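Local structure of enoyl-CoA hydratase (Mycobacterium avium subsp. paratuberculosis, 4LK5) at residues Val45-Thr49 and Ala70-Ala74; Asn119-Arg123 and Leu254-Leu258; Val135-Pro139 and Asn159-Met163. The protein probably hydrates enoyl-CoA thioesters to 3-hydroxyacyl-CoA, as a member of the crotonase-like enoyl-CoA hydratase/isomerase family. All coordinates share one frame; numbering follows the deposited sequence.

Contact 1 of 3, residues Val45-Thr49 and Ala70-Ala74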
# COMPACT_ATOMS: atom_id res chain seq x y z
N VAL C 45 -10.15 -1.97 30.07
CA VAL C 45 -9.73 -0.88 29.22
C VAL C 45 -8.53 -0.14 29.81
O VAL C 45 -8.61 0.51 30.86
CB VAL C 45 -10.88 0.11 29.03
CG1 VAL C 45 -10.52 1.25 28.08
CG2 VAL C 45 -12.11 -0.64 28.54
N PHE C 46 -7.42 -0.25 29.11
CA PHE C 46 -6.15 0.23 29.59
C PHE C 46 -5.94 1.51 28.83
O PHE C 46 -5.78 1.48 27.61
CB PHE C 46 -5.14 -0.83 29.23
CG PHE C 46 -3.79 -0.64 29.81
CD1 PHE C 46 -3.47 -1.17 31.05
CD2 PHE C 46 -2.79 -0.00 29.08
CE1 PHE C 46 -2.19 -1.03 31.57
CE2 PHE C 46 -1.52 0.15 29.58
CZ PHE C 46 -1.21 -0.36 30.83
N SER C 47 -6.04 2.64 29.53
CA SER C 47 -5.83 3.94 28.89
C SER C 47 -4.46 4.42 29.23
O SER C 47 -3.92 4.13 30.28
CB SER C 47 -6.85 5.01 29.29
OG SER C 47 -8.19 4.52 29.25
N VAL C 48 -3.91 5.20 28.32
CA VAL C 48 -2.59 5.71 28.45
C VAL C 48 -2.69 7.12 27.92
O VAL C 48 -2.98 7.33 26.75
CB VAL C 48 -1.60 4.83 27.67
CG1 VAL C 48 -0.27 5.54 27.49
CG2 VAL C 48 -1.36 3.51 28.39
N THR C 49 -2.47 8.10 28.79
CA THR C 49 -2.75 9.46 28.44
C THR C 49 -1.58 10.38 28.80
O THR C 49 -1.23 10.53 29.97
CB THR C 49 -4.06 9.90 29.10
OG1 THR C 49 -5.03 8.85 28.95
CG2 THR C 49 -4.59 11.21 28.51
N ALA C 70 4.47 0.62 30.19
CA ALA C 70 3.04 0.40 30.18
C ALA C 70 2.54 -0.53 29.03
O ALA C 70 1.67 -1.42 29.24
CB ALA C 70 2.34 1.76 30.11
N MSE C 71 3.07 -0.33 27.81
CA MSE C 71 2.64 -1.22 26.72
C MSE C 71 3.15 -2.63 26.99
O MSE C 71 2.42 -3.60 26.84
CB MSE C 71 3.09 -0.73 25.35
CG MSE C 71 2.48 0.61 25.01
SE MSE C 71 0.54 0.42 24.85
CE MSE C 71 0.17 2.33 25.01
N GLU C 72 4.40 -2.76 27.43
CA GLU C 72 4.88 -4.10 27.79
C GLU C 72 4.05 -4.72 28.94
O GLU C 72 3.61 -5.88 28.82
CB GLU C 72 6.37 -4.08 28.14
CG GLU C 72 7.25 -3.83 26.93
CD GLU C 72 8.72 -3.85 27.30
OE1 GLU C 72 9.03 -3.56 28.47
OE2 GLU C 72 9.55 -4.15 26.42
N TYR C 73 3.79 -3.95 30.00
CA TYR C 73 2.95 -4.45 31.11
C TYR C 73 1.60 -5.00 30.62
O TYR C 73 1.14 -6.05 31.06
CB TYR C 73 2.68 -3.35 32.14
CG TYR C 73 1.73 -3.85 33.18
CD1 TYR C 73 2.13 -4.85 34.08
CD2 TYR C 73 0.41 -3.40 33.22
CE1 TYR C 73 1.26 -5.36 35.02
CE2 TYR C 73 -0.47 -3.89 34.17
CZ TYR C 73 -0.05 -4.87 35.06
OH TYR C 73 -0.93 -5.38 36.00
N ALA C 74 0.97 -4.27 29.71
CA ALA C 74 -0.35 -4.60 29.23
C ALA C 74 -0.43 -5.90 28.42
O ALA C 74 -1.53 -6.43 28.22
CB ALA C 74 -0.88 -3.44 28.42
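Phe46 leaves the strand toward helix 61-76 and pushes its ring against Ala70, Tyr73 and Ala74. CB points at the helix, and CG, anti to the backbone N (chi1 -171°), continues that way; the ring atoms then take their partners in turn. The Ala74 methyl stands over the centre of one face in a CH-pi contact, only 11° off the ring normal. Of the ring atoms Phe46 CE2 comes nearest to it, 3.8 Å from Ala74 CB. CE1 reaches Tyr73 CD2 at 3.9 Å and lies in the plane of the tyrosine ring, at that ring's edge. CZ, the tip, ends 3.5 Å from Ala70 O and 4.2 Å from Ala70 CB. Ala70 O also accepts the helical bond from Ala74 N, so the phenyl tip meets a carbonyl already engaged in the helix. Segments 45-49 and 70-74 run nearly antiparallel, 174° apart, within the first two elements of a beta-alpha-beta unit that strand 82-87 completes beside strand 45-50. Two residues on, Val48 points to the same side. Selenomethionine Met71 starts away from the strand, but its chain bends at chi2 and brings CE back to 3.9 Å from Val48 CG2. Beyond Val48, the Met71 side chain also packs on Val83 and Ile85 of strand 82-87 and on Ala124 of helix 113-127.

Contact 2 of 3, residues Asn119-Arg123 and Leu254-Leu258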
# COMPACT_ATOMS: atom_id res chain seq x y z
N ASN C 119 11.93 2.97 19.98
CA ASN C 119 11.87 1.67 19.32
C ASN C 119 11.19 0.67 20.23
O ASN C 119 10.30 -0.04 19.80
CB ASN C 119 13.27 1.23 18.85
CG ASN C 119 13.80 2.08 17.68
OD1 ASN C 119 13.12 2.98 17.18
ND2 ASN C 119 15.02 1.80 17.25
N ARG C 120 11.58 0.64 21.50
CA ARG C 120 10.92 -0.23 22.48
C ARG C 120 9.44 0.01 22.47
O ARG C 120 8.66 -0.92 22.43
CB ARG C 120 11.42 0.04 23.91
CG ARG C 120 12.32 -1.01 24.53
CD ARG C 120 12.77 -0.59 25.94
NE ARG C 120 11.79 -1.07 26.88
CZ ARG C 120 11.17 -0.38 27.83
NH1 ARG C 120 11.45 0.92 28.11
NH2 ARG C 120 10.27 -1.05 28.54
N LEU C 121 9.04 1.26 22.56
CA LEU C 121 7.62 1.60 22.60
C LEU C 121 6.90 1.01 21.37
O LEU C 121 5.97 0.21 21.51
CB LEU C 121 7.44 3.12 22.66
CG LEU C 121 6.09 3.75 22.31
CD1 LEU C 121 4.92 2.94 22.78
CD2 LEU C 121 6.05 5.14 22.92
N VAL C 122 7.40 1.37 20.19
CA VAL C 122 6.82 0.93 18.94
C VAL C 122 6.70 -0.59 18.85
O VAL C 122 5.62 -1.11 18.51
CB VAL C 122 7.57 1.57 17.75
CG1 VAL C 122 7.30 0.82 16.50
CG2 VAL C 122 7.14 3.01 17.58
N ARG C 123 7.76 -1.30 19.19
CA ARG C 123 7.67 -2.77 19.23
C ARG C 123 6.66 -3.26 20.21
O ARG C 123 6.08 -4.31 20.00
CB ARG C 123 8.98 -3.44 19.65
CG ARG C 123 10.09 -3.27 18.65
CD ARG C 123 11.22 -4.23 18.85
NE ARG C 123 12.36 -3.72 18.11
CZ ARG C 123 13.35 -2.96 18.60
NH1 ARG C 123 13.39 -2.62 19.88
NH2 ARG C 123 14.32 -2.55 17.80
N LEU C 254 9.41 -3.67 9.79
CA LEU C 254 9.40 -2.75 10.89
C LEU C 254 10.71 -2.80 11.66
O LEU C 254 11.27 -1.75 11.96
CB LEU C 254 8.28 -3.08 11.86
CG LEU C 254 8.32 -2.27 13.15
CD1 LEU C 254 8.17 -0.78 12.80
CD2 LEU C 254 7.26 -2.71 14.14
N ASP C 255 11.16 -4.01 11.98
CA ASP C 255 12.44 -4.19 12.68
C ASP C 255 13.71 -3.62 11.96
O ASP C 255 14.52 -2.89 12.57
CB ASP C 255 12.66 -5.66 13.06
CG ASP C 255 12.03 -6.01 14.43
OD1 ASP C 255 11.74 -5.07 15.21
OD2 ASP C 255 11.81 -7.23 14.71
N PRO C 256 13.90 -3.99 10.68
CA PRO C 256 14.96 -3.39 9.91
C PRO C 256 14.84 -1.86 9.86
O PRO C 256 15.83 -1.15 9.98
CB PRO C 256 14.76 -3.98 8.52
CG PRO C 256 14.02 -5.27 8.73
CD PRO C 256 13.20 -5.08 9.96
N ALA C 257 13.62 -1.36 9.71
CA ALA C 257 13.44 0.06 9.73
C ALA C 257 13.93 0.66 11.02
O ALA C 257 14.67 1.64 10.99
CB ALA C 257 11.98 0.43 9.50
N LEU C 258 13.54 0.07 12.16
CA LEU C 258 13.90 0.62 13.45
C LEU C 258 15.39 0.66 13.64
O LEU C 258 15.92 1.59 14.22
CB LEU C 258 13.29 -0.17 14.59
CG LEU C 258 11.79 -0.02 14.64
CD1 LEU C 258 11.21 -1.09 15.56
CD2 LEU C 258 11.34 1.38 15.02
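Asn119 lays its amide alongside Leu258, the two side chains sliding past each other in opposite directions. ND2 gives a weak, bent hydrogen bond to the backbone O of Leu258 (3.2 Å, 129° at the hydrogen), while CG of the amide sits 3.7 Å from Leu258 CD2. A turn later Val122 supplies the apolar centre: its CG1 lies 4.1 Å from Leu254 CD1 and 4.3 Å from Leu258 CD2, tucked against two leucines one turn apart on the partner helix. Segments 119-123 and 254-258 run almost antiparallel, 171° apart, with their axes 11.2 Å from each other, joining the helix that precedes strand 132-136 to one near the C-terminus of this crotonase-like chain. Arg123, exposed, reaches round the side of Leu258. Its chain runs extended from CG to NE, with CG 3.9 Å from Leu258 CD1, and NE then turns its N-H to Asp255 OD1 in a salt bridge of 3.3 Å. The carboxylate oxygen lies within the guanidinium plane and is met on its syn side, but from well out of the carboxylate plane, the two planes being 52° apart. On a different face of the same helix, Arg120 pairs with Asp69 of helix 61-76.

Contact 3 of 3, residues Val135-Pro139 and Asn159-Met163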
# COMPACT_ATOMS: atom_id res chain seq x y z
N VAL C 135 -6.32 7.64 19.73
CA VAL C 135 -7.41 8.57 19.86
C VAL C 135 -6.85 9.95 19.61
O VAL C 135 -6.26 10.53 20.48
CB VAL C 135 -7.95 8.53 21.31
CG1 VAL C 135 -9.05 9.57 21.49
CG2 VAL C 135 -8.46 7.14 21.64
N VAL C 136 -7.06 10.47 18.42
CA VAL C 136 -6.34 11.64 17.98
C VAL C 136 -7.30 12.85 17.92
O VAL C 136 -8.04 12.97 16.97
CB VAL C 136 -5.65 11.32 16.62
CG1 VAL C 136 -4.77 12.46 16.15
CG2 VAL C 136 -4.79 10.07 16.76
N GLN C 137 -7.31 13.69 18.97
CA GLN C 137 -8.31 14.80 19.04
C GLN C 137 -7.74 16.05 18.41
O GLN C 137 -8.49 16.94 18.06
CB GLN C 137 -8.84 15.18 20.45
CG GLN C 137 -8.54 14.27 21.64
CD GLN C 137 -7.09 14.38 22.09
OE1 GLN C 137 -6.48 15.48 22.11
NE2 GLN C 137 -6.51 13.22 22.44
N GLY C 138 -6.42 16.13 18.28
CA GLY C 138 -5.82 17.31 17.68
C GLY C 138 -4.54 17.02 16.94
O GLY C 138 -4.43 16.01 16.29
N PRO C 139 -3.55 17.94 17.02
CA PRO C 139 -2.30 17.71 16.28
C PRO C 139 -1.54 16.44 16.68
O PRO C 139 -1.52 16.05 17.86
CB PRO C 139 -1.47 18.96 16.61
CG PRO C 139 -2.48 20.02 16.93
CD PRO C 139 -3.66 19.31 17.56
N ASN C 159 -10.86 18.02 13.91
CA ASN C 159 -9.81 18.97 14.35
C ASN C 159 -8.37 18.48 14.19
O ASN C 159 -7.44 19.28 14.12
CB ASN C 159 -10.01 19.37 15.82
CG ASN C 159 -11.17 20.35 16.00
OD1 ASN C 159 -11.74 20.87 15.03
ND2 ASN C 159 -11.53 20.60 17.27
N ALA C 160 -8.19 17.17 14.15
CA ALA C 160 -6.87 16.56 14.08
C ALA C 160 -6.17 16.80 12.78
O ALA C 160 -6.80 16.98 11.75
CB ALA C 160 -6.98 15.07 14.32
N PHE C 161 -4.85 16.79 12.83
CA PHE C 161 -4.02 16.65 11.64
C PHE C 161 -2.73 15.90 11.95
O PHE C 161 -2.32 15.78 13.10
CB PHE C 161 -3.71 17.99 10.99
CG PHE C 161 -2.84 18.91 11.83
CD1 PHE C 161 -1.44 18.75 11.87
CD2 PHE C 161 -3.42 19.95 12.58
CE1 PHE C 161 -0.64 19.59 12.64
CE2 PHE C 161 -2.62 20.79 13.33
CZ PHE C 161 -1.23 20.61 13.37
N PHE C 162 -2.10 15.43 10.88
CA PHE C 162 -0.91 14.65 10.97
C PHE C 162 0.25 15.33 10.25
O PHE C 162 0.09 15.90 9.17
CB PHE C 162 -1.18 13.26 10.39
CG PHE C 162 -2.23 12.51 11.14
CD1 PHE C 162 -3.59 12.77 10.93
CD2 PHE C 162 -1.88 11.59 12.10
CE1 PHE C 162 -4.57 12.08 11.64
CE2 PHE C 162 -2.86 10.91 12.82
CZ PHE C 162 -4.20 11.17 12.60
N MSE C 163 1.42 15.28 10.85
CA MSE C 163 2.57 15.83 10.17
C MSE C 163 3.87 15.20 10.61
O MSE C 163 4.27 15.29 11.77
CB MSE C 163 2.67 17.33 10.40
CG MSE C 163 3.88 17.76 9.60
SE MSE C 163 3.82 19.69 9.41
CE MSE C 163 3.90 20.02 11.36
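Pro139 and Phe161 meet where the chain of this crotonase-like fold passes from strand 132-136 of the larger sheet to strand 139-141 of the small one, in which strand 161-163 is its neighbour. The pyrrolidine ring lies obliquely across the phenyl, Pro139 CB 3.6 Å from Phe161 CZ and Pro139 CG 3.7 Å from Phe161 CE2. The CH-pi approach from CB is off-centre, 30° from the ring normal, while Pro139 CA sits over the middle of that ring. Phe161 gets there because CG stands between its own N and carbonyl carbon (chi1 66°), folding the ring back over the proline. Beside this pair the backbones come close enough for a CA-H...O contact, Ala160 CA to Gly138 O at 3.3 Å. Val136 forms a second apolar patch with CG1, which faces Ala160 CB at 3.9 Å and Phe162 CZ at 3.8 Å, the valine and the phenylalanine approaching from opposite directions. Farther out, backbone bonds of Val136 to Leu155 and Ser157 hold the strand end in the larger sheet, and Pro139 is bonded to Phe92 through the main chain. Ser157 OG also bonds Asn159 N, at the start of 159-163, where Asn159 CB rests 3.6 Å from Gln137 O.

How the contacts relate
Contact 1 comes first along the chain; contact 3 then lies within the long stretch of chain between the two segments of contact 2. Contacts 1 and 2 have centres about 18 Å apart and touch directly, through a salt bridge from Glu72 to Arg120 and packing of Met71 on Leu121, so helix 61-76, helix 113-127 and helix 254-269 form a continuous packed series. Contact 3 stands about 21 Å from contact 1, centre to centre, yet both reach the larger sheet, through strands 45-50 and 132-136. It lies about 23 Å from contact 2, across the chain's centre. Helix 113-127 leads into strand 132-136, linking contacts 2 and 3 by sequence; contact 3 marks the passage to the small sheet, and all three fall within the enoyl-CoA hydratase/isomerase family region.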